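Local coordinates for 70 kDa peptidylprolyl isomerase, putative (Plasmodium falciparum, PDB 2FBN), which probably acts as an FK506-binding peptidylprolyl isomerase whose C-terminal tetratricopeptide repeat domain interacts with the C-terminal pentapeptide of Hsp90, at residues Leu94-Asn99 with Leu125-Val130; Ala131-Gly136 with Glu163-Lys168. All coordinates share one frame; numbering follows the deposited sequence.

Interaction 1 of 2, residues Leu94-Asn99 with Leu125-Val130; sequences LATCYN and LYKLGV
Lys127 reaches across from helix 122-135 to Thr96 on helix 77-100, and the two side chains meet obliquely at their polar ends. The lysine chain is extended as far as CE, passing the methyl group of Ala95 on the way (CB to Lys127 CD, 4.1 Å), and then bends at its last torsion (chi4 -53°), a turn that carries the ammonium group to the threonine hydroxyl. There Lys127 NZ donates a hydrogen bond of 2.8 Å to Thr96 OG1. The hydroxyl sits beside its own backbone N, with CG2 in the anti position. Thr96 OG1 is held by two hydrogen bonds, one accepted from Lys127 and one to Leu92 O of its own helix. Lys127 falls at the position of a basic carboxylate-clamp residue in Hsp90-binding relatives; it probably helps to form the clamp for the peptide's C-terminal carboxylate, with Thr96 steadying its ammonium group.

One turn further on, Asn99 extends its amide towards the backbone of the other helix. Its ND2 makes a nearly straight but weak hydrogen bond to Lys127 O, 3.3 Å long with an N-H...O angle of 170°. The same amide nitrogen lies 3.9 Å from Val130 CG1, with the amide crossing the valine at a slant.

The local axes run 9.9 Å apart and 26° from parallel, consistent with segments at equivalent places in successive tetratricopeptide repeats. The backbones are 6.5 Å apart between Ala95 CA and Lys127 CA, where the small alanine faces the lysine. Helix 104-117 takes up Asn99 through Tyr104 and Ala107, helix 54-66 packs on Cys97 and Tyr98, and beyond helix 122-135 lie helix 138-151, against Leu125 and Leu128, and helix 156-173, against Tyr126 and Val130.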
loop_
_atom_site.group_PDB
_atom_site.type_symbol
_atom_site.label_atom_id
_atom_site.label_comp_id
_atom_site.label_asym_id
_atom_site.label_seq_id
_atom_site.Cartn_x
_atom_site.Cartn_y
_atom_site.Cartn_z
ATOM N N LEU A 94 -0.753 2.645 12.173
ATOM C CA LEU A 94 -1.491 1.719 11.331
ATOM C C LEU A 94 -1.048 0.270 11.597
ATOM O O LEU A 94 -1.875 -0.649 11.655
ATOM C CB LEU A 94 -1.321 2.085 9.863
ATOM C CG LEU A 94 -2.201 3.235 9.354
ATOM C CD1 LEU A 94 -1.687 3.688 8.013
ATOM C CD2 LEU A 94 -3.697 2.831 9.284
ATOM N N ALA A 95 0.255 0.065 11.770
ATOM C CA ALA A 95 0.735 -1.296 12.044
ATOM C C ALA A 95 0.089 -1.825 13.334
ATOM O O ALA A 95 -0.423 -2.950 13.365
ATOM C CB ALA A 95 2.236 -1.323 12.131
ATOM N N THR A 96 0.088 -1.001 14.382
ATOM C CA THR A 96 -0.639 -1.342 15.621
ATOM C C THR A 96 -2.115 -1.678 15.366
ATOM O O THR A 96 -2.614 -2.723 15.808
ATOM C CB THR A 96 -0.527 -0.219 16.668
ATOM O OG1 THR A 96 0.859 0.115 16.855
ATOM C CG2 THR A 96 -1.152 -0.654 17.992
ATOM N N CYS A 97 -2.811 -0.809 14.627
ATOM C CA CYS A 97 -4.220 -1.008 14.340
ATOM C C CYS A 97 -4.444 -2.345 13.659
ATOM O O CYS A 97 -5.309 -3.120 14.024
ATOM C CB CYS A 97 -4.765 0.125 13.456
ATOM S SG CYS A 97 -4.937 1.686 14.370
ATOM N N TYR A 98 -3.627 -2.622 12.657
ATOM C CA TYR A 98 -3.811 -3.845 11.902
ATOM C C TYR A 98 -3.445 -5.103 12.709
ATOM O O TYR A 98 -4.099 -6.133 12.566
ATOM C CB TYR A 98 -3.034 -3.738 10.605
ATOM C CG TYR A 98 -3.689 -2.826 9.582
ATOM C CD1 TYR A 98 -5.031 -2.993 9.218
ATOM C CD2 TYR A 98 -2.947 -1.822 8.955
ATOM C CE1 TYR A 98 -5.626 -2.171 8.228
ATOM C CE2 TYR A 98 -3.531 -1.008 7.970
ATOM C CZ TYR A 98 -4.861 -1.185 7.628
ATOM O OH TYR A 98 -5.424 -0.379 6.647
ATOM N N ASN A 99 -2.413 -5.023 13.553
ATOM C CA ASN A 99 -2.152 -6.130 14.510
ATOM C C ASN A 99 -3.336 -6.385 15.442
ATOM O O ASN A 99 -3.742 -7.533 15.651
ATOM C CB ASN A 99 -0.868 -5.894 15.286
ATOM C CG ASN A 99 0.375 -6.290 14.484
ATOM O OD1 ASN A 99 0.293 -7.118 13.560
ATOM N ND2 ASN A 99 1.528 -5.749 14.868
ATOM N N LEU A 125 10.232 -2.561 14.129
ATOM C CA LEU A 125 10.794 -3.914 14.061
ATOM C C LEU A 125 9.913 -4.862 14.879
ATOM O O LEU A 125 9.593 -5.982 14.445
ATOM C CB LEU A 125 12.229 -3.924 14.604
ATOM C CG LEU A 125 13.364 -3.591 13.633
ATOM C CD1 LEU A 125 14.642 -3.352 14.412
ATOM C CD2 LEU A 125 13.554 -4.707 12.578
ATOM N N TYR A 126 9.494 -4.389 16.054
ATOM C CA TYR A 126 8.637 -5.192 16.933
ATOM C C TYR A 126 7.288 -5.493 16.262
ATOM O O TYR A 126 6.843 -6.651 16.182
ATOM C CB TYR A 126 8.428 -4.479 18.275
ATOM C CG TYR A 126 7.374 -5.156 19.114
ATOM C CD1 TYR A 126 7.594 -6.429 19.650
ATOM C CD2 TYR A 126 6.152 -4.550 19.354
ATOM C CE1 TYR A 126 6.615 -7.069 20.410
ATOM C CE2 TYR A 126 5.174 -5.193 20.102
ATOM C CZ TYR A 126 5.423 -6.449 20.627
ATOM O OH TYR A 126 4.437 -7.067 21.372
ATOM N N LYS A 127 6.638 -4.453 15.749
ATOM C CA LYS A 127 5.324 -4.638 15.128
ATOM C C LYS A 127 5.418 -5.504 13.863
ATOM O O LYS A 127 4.551 -6.340 13.605
ATOM C CB LYS A 127 4.694 -3.280 14.826
ATOM C CG LYS A 127 4.427 -2.483 16.105
ATOM C CD LYS A 127 4.063 -1.026 15.800
ATOM C CE LYS A 127 4.014 -0.175 17.088
ATOM N NZ LYS A 127 3.136 -0.772 18.142
ATOM N N LEU A 128 6.482 -5.310 13.089
ATOM C CA LEU A 128 6.764 -6.184 11.944
ATOM C C LEU A 128 6.978 -7.637 12.391
ATOM O O LEU A 128 6.462 -8.582 11.784
ATOM C CB LEU A 128 7.988 -5.677 11.174
ATOM C CG LEU A 128 8.448 -6.558 10.006
ATOM C CD1 LEU A 128 7.345 -6.757 8.970
ATOM C CD2 LEU A 128 9.654 -5.879 9.386
ATOM N N GLY A 129 7.742 -7.823 13.467
ATOM C CA GLY A 129 7.939 -9.163 14.000
ATOM C C GLY A 129 6.647 -9.830 14.421
ATOM O O GLY A 129 6.385 -10.985 14.078
ATOM N N VAL A 130 5.810 -9.106 15.165
ATOM C CA VAL A 130 4.518 -9.659 15.595
ATOM C C VAL A 130 3.661 -10.076 14.391
ATOM O O VAL A 130 3.144 -11.175 14.340
ATOM C CB VAL A 130 3.758 -8.647 16.461
ATOM C CG1 VAL A 130 2.312 -9.099 16.699
ATOM C CG2 VAL A 130 4.504 -8.442 17.787
#

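Interaction 2 of 2, residues Ala131-Gly136 with Glu163-Lys168; sequences ANMYFG and ELCVNK
With CG anti to the backbone N (chi1 170°) and the next torsion also extended, Met133 stretches from helix 122-135 to helix 156-173. These two extended torsions set the sulfur against the backbone of the facing helix, Met133 SD being 3.4 Å from Cys165 N and 3.7 Å from Cys165 CB. A bend at chi3 (67°) then turns the methyl group towards Leu164, where Met133 CE touches Leu164 CD2 at 3.8 Å, the two side chains crossing at about a right angle. Lys168 passes across the base of the methionine, where its CD packs against Met133 CG at 3.6 Å. The same leucine methyl, CD2, lies 3.3 Å from Tyr134 OH, while one face of the tyrosine ring carries Met133 CE near its rim.

Here the first helix of a tetratricopeptide repeat, 122-135, meets helix 156-173, which follows the repeat's second helix, 138-151. Ala141 of helix 138-151 touches both Met133 and Cys165. Gly136 ends helix 122-135 in a Schellman motif, with its N bonded back to Met133 O at 3.1 Å. That carbonyl also accepts a hydrogen bond from a water, and the water in turn accepts one from Lys168 NZ at 2.9 Å, so the lysine ammonium is tied to the end of the neighbouring helix through a single solvent molecule.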
loop_
_atom_site.group_PDB
_atom_site.type_symbol
_atom_site.label_atom_id
_atom_site.label_comp_id
_atom_site.label_asym_id
_atom_site.label_seq_id
_atom_site.Cartn_x
_atom_site.Cartn_y
_atom_site.Cartn_z
ATOM N N ALA A 131 3.575 -9.204 13.393
ATOM C CA ALA A 131 2.703 -9.455 12.250
ATOM C C ALA A 131 3.231 -10.629 11.405
ATOM O O ALA A 131 2.461 -11.507 10.990
ATOM C CB ALA A 131 2.597 -8.207 11.425
ATOM N N ASN A 132 4.538 -10.637 11.184
ATOM C CA ASN A 132 5.209 -11.774 10.523
ATOM C C ASN A 132 4.918 -13.079 11.257
ATOM O O ASN A 132 4.560 -14.099 10.652
ATOM C CB ASN A 132 6.713 -11.539 10.415
ATOM C CG ASN A 132 7.108 -10.730 9.178
ATOM O OD1 ASN A 132 6.408 -10.755 8.156
ATOM N ND2 ASN A 132 8.238 -10.015 9.264
ATOM N N MET A 133 5.070 -13.034 12.577
ATOM C CA MET A 133 4.906 -14.241 13.384
ATOM C C MET A 133 3.501 -14.822 13.241
ATOM O O MET A 133 3.341 -16.016 12.940
ATOM C CB MET A 133 5.197 -13.935 14.852
ATOM C CG MET A 133 4.813 -15.055 15.787
ATOM S SD MET A 133 5.288 -14.631 17.470
ATOM C CE MET A 133 4.204 -13.248 17.820
ATOM N N TYR A 134 2.484 -13.987 13.449
ATOM C CA TYR A 134 1.110 -14.472 13.417
ATOM C C TYR A 134 0.666 -14.863 12.012
ATOM O O TYR A 134 -0.206 -15.723 11.872
ATOM C CB TYR A 134 0.153 -13.454 14.015
ATOM C CG TYR A 134 0.228 -13.414 15.525
ATOM C CD1 TYR A 134 -0.068 -14.558 16.286
ATOM C CD2 TYR A 134 0.591 -12.246 16.191
ATOM C CE1 TYR A 134 -0.025 -14.537 17.679
ATOM C CE2 TYR A 134 0.640 -12.214 17.595
ATOM C CZ TYR A 134 0.338 -13.362 18.320
ATOM O OH TYR A 134 0.392 -13.331 19.696
ATOM N N PHE A 135 1.277 -14.273 10.988
ATOM C CA PHE A 135 0.917 -14.650 9.611
ATOM C C PHE A 135 1.636 -15.923 9.161
ATOM O O PHE A 135 1.238 -16.551 8.176
ATOM C CB PHE A 135 1.201 -13.515 8.614
ATOM C CG PHE A 135 0.504 -13.699 7.277
ATOM C CD1 PHE A 135 -0.882 -13.637 7.186
ATOM C CD2 PHE A 135 1.248 -13.934 6.110
ATOM C CE1 PHE A 135 -1.532 -13.804 5.926
ATOM C CE2 PHE A 135 0.610 -14.076 4.855
ATOM C CZ PHE A 135 -0.784 -14.019 4.778
ATOM N N GLY A 136 2.691 -16.298 9.877
ATOM C CA GLY A 136 3.425 -17.510 9.544
ATOM C C GLY A 136 4.794 -17.312 8.929
ATOM O O GLY A 136 5.463 -18.295 8.571
ATOM N N GLU A 163 9.850 -15.083 22.540
ATOM C CA GLU A 163 9.620 -16.416 23.075
ATOM C C GLU A 163 8.481 -17.127 22.352
ATOM O O GLU A 163 8.574 -18.317 22.068
ATOM C CB GLU A 163 9.350 -16.359 24.586
ATOM C CG GLU A 163 10.547 -15.868 25.398
ATOM C CD GLU A 163 11.747 -16.803 25.306
ATOM O OE1 GLU A 163 11.560 -18.024 25.089
ATOM O OE2 GLU A 163 12.883 -16.308 25.454
ATOM N N LEU A 164 7.413 -16.394 22.034
ATOM C CA LEU A 164 6.291 -17.032 21.346
ATOM C C LEU A 164 6.773 -17.437 19.940
ATOM O O LEU A 164 6.507 -18.542 19.478
ATOM C CB LEU A 164 5.098 -16.075 21.262
ATOM C CG LEU A 164 3.855 -16.582 20.513
ATOM C CD1 LEU A 164 3.357 -17.912 21.064
ATOM C CD2 LEU A 164 2.751 -15.531 20.555
ATOM N N CYS A 165 7.507 -16.536 19.295
ATOM C CA CYS A 165 8.029 -16.821 17.956
ATOM C C CYS A 165 8.846 -18.108 17.939
ATOM O O CYS A 165 8.626 -18.982 17.104
ATOM C CB CYS A 165 8.862 -15.661 17.431
ATOM S SG CYS A 165 9.135 -15.849 15.639
ATOM N N VAL A 166 9.778 -18.229 18.881
ATOM C CA VAL A 166 10.653 -19.412 18.967
ATOM C C VAL A 166 9.840 -20.685 19.256
ATOM O O VAL A 166 10.096 -21.750 18.678
ATOM C CB VAL A 166 11.778 -19.171 20.016
ATOM C CG1 VAL A 166 12.557 -20.453 20.313
ATOM C CG2 VAL A 166 12.715 -18.081 19.518
ATOM N N ASN A 167 8.838 -20.553 20.125
ATOM C CA ASN A 167 7.905 -21.647 20.417
ATOM C C ASN A 167 7.186 -22.117 19.147
ATOM O O ASN A 167 7.137 -23.305 18.852
ATOM C CB ASN A 167 6.902 -21.203 21.491
ATOM C CG ASN A 167 5.906 -22.282 21.862
ATOM O OD1 ASN A 167 4.923 -22.493 21.159
ATOM N ND2 ASN A 167 6.140 -22.951 22.997
ATOM N N LYS A 168 6.619 -21.164 18.409
ATOM C CA LYS A 168 5.950 -21.442 17.148
ATOM C C LYS A 168 6.876 -22.109 16.132
ATOM O O LYS A 168 6.475 -23.066 15.463
ATOM C CB LYS A 168 5.416 -20.132 16.566
ATOM C CG LYS A 168 4.194 -19.607 17.299
ATOM C CD LYS A 168 3.675 -18.333 16.638
ATOM C CE LYS A 168 2.293 -17.978 17.131
ATOM N NZ LYS A 168 1.240 -18.721 16.376
HETATM O O HOH W 1 1.719 -18.153 13.586
#

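Both contacts draw on helix 122-135: interaction 1 joins its residues 125-130 to the preceding repeat, and interaction 2 joins its C-terminal end to helix 156-173. Their centres are 12 Å apart and they meet directly, since Asn99 OD1 packs 3.3 Å from Ala131 CB. The helix pairs cross at similar angles, 26° and 28°, consistent with the regular superhelical stacking of tetratricopeptide repeats. Yet interaction 1 includes two hydrogen bonds, one weak, whereas interaction 2 has no direct one and relies on apolar side chains and a water bridge. The first helices of such repeats line the concave peptide groove, and Lys127 of interaction 1 probably belongs to the carboxylate clamp there.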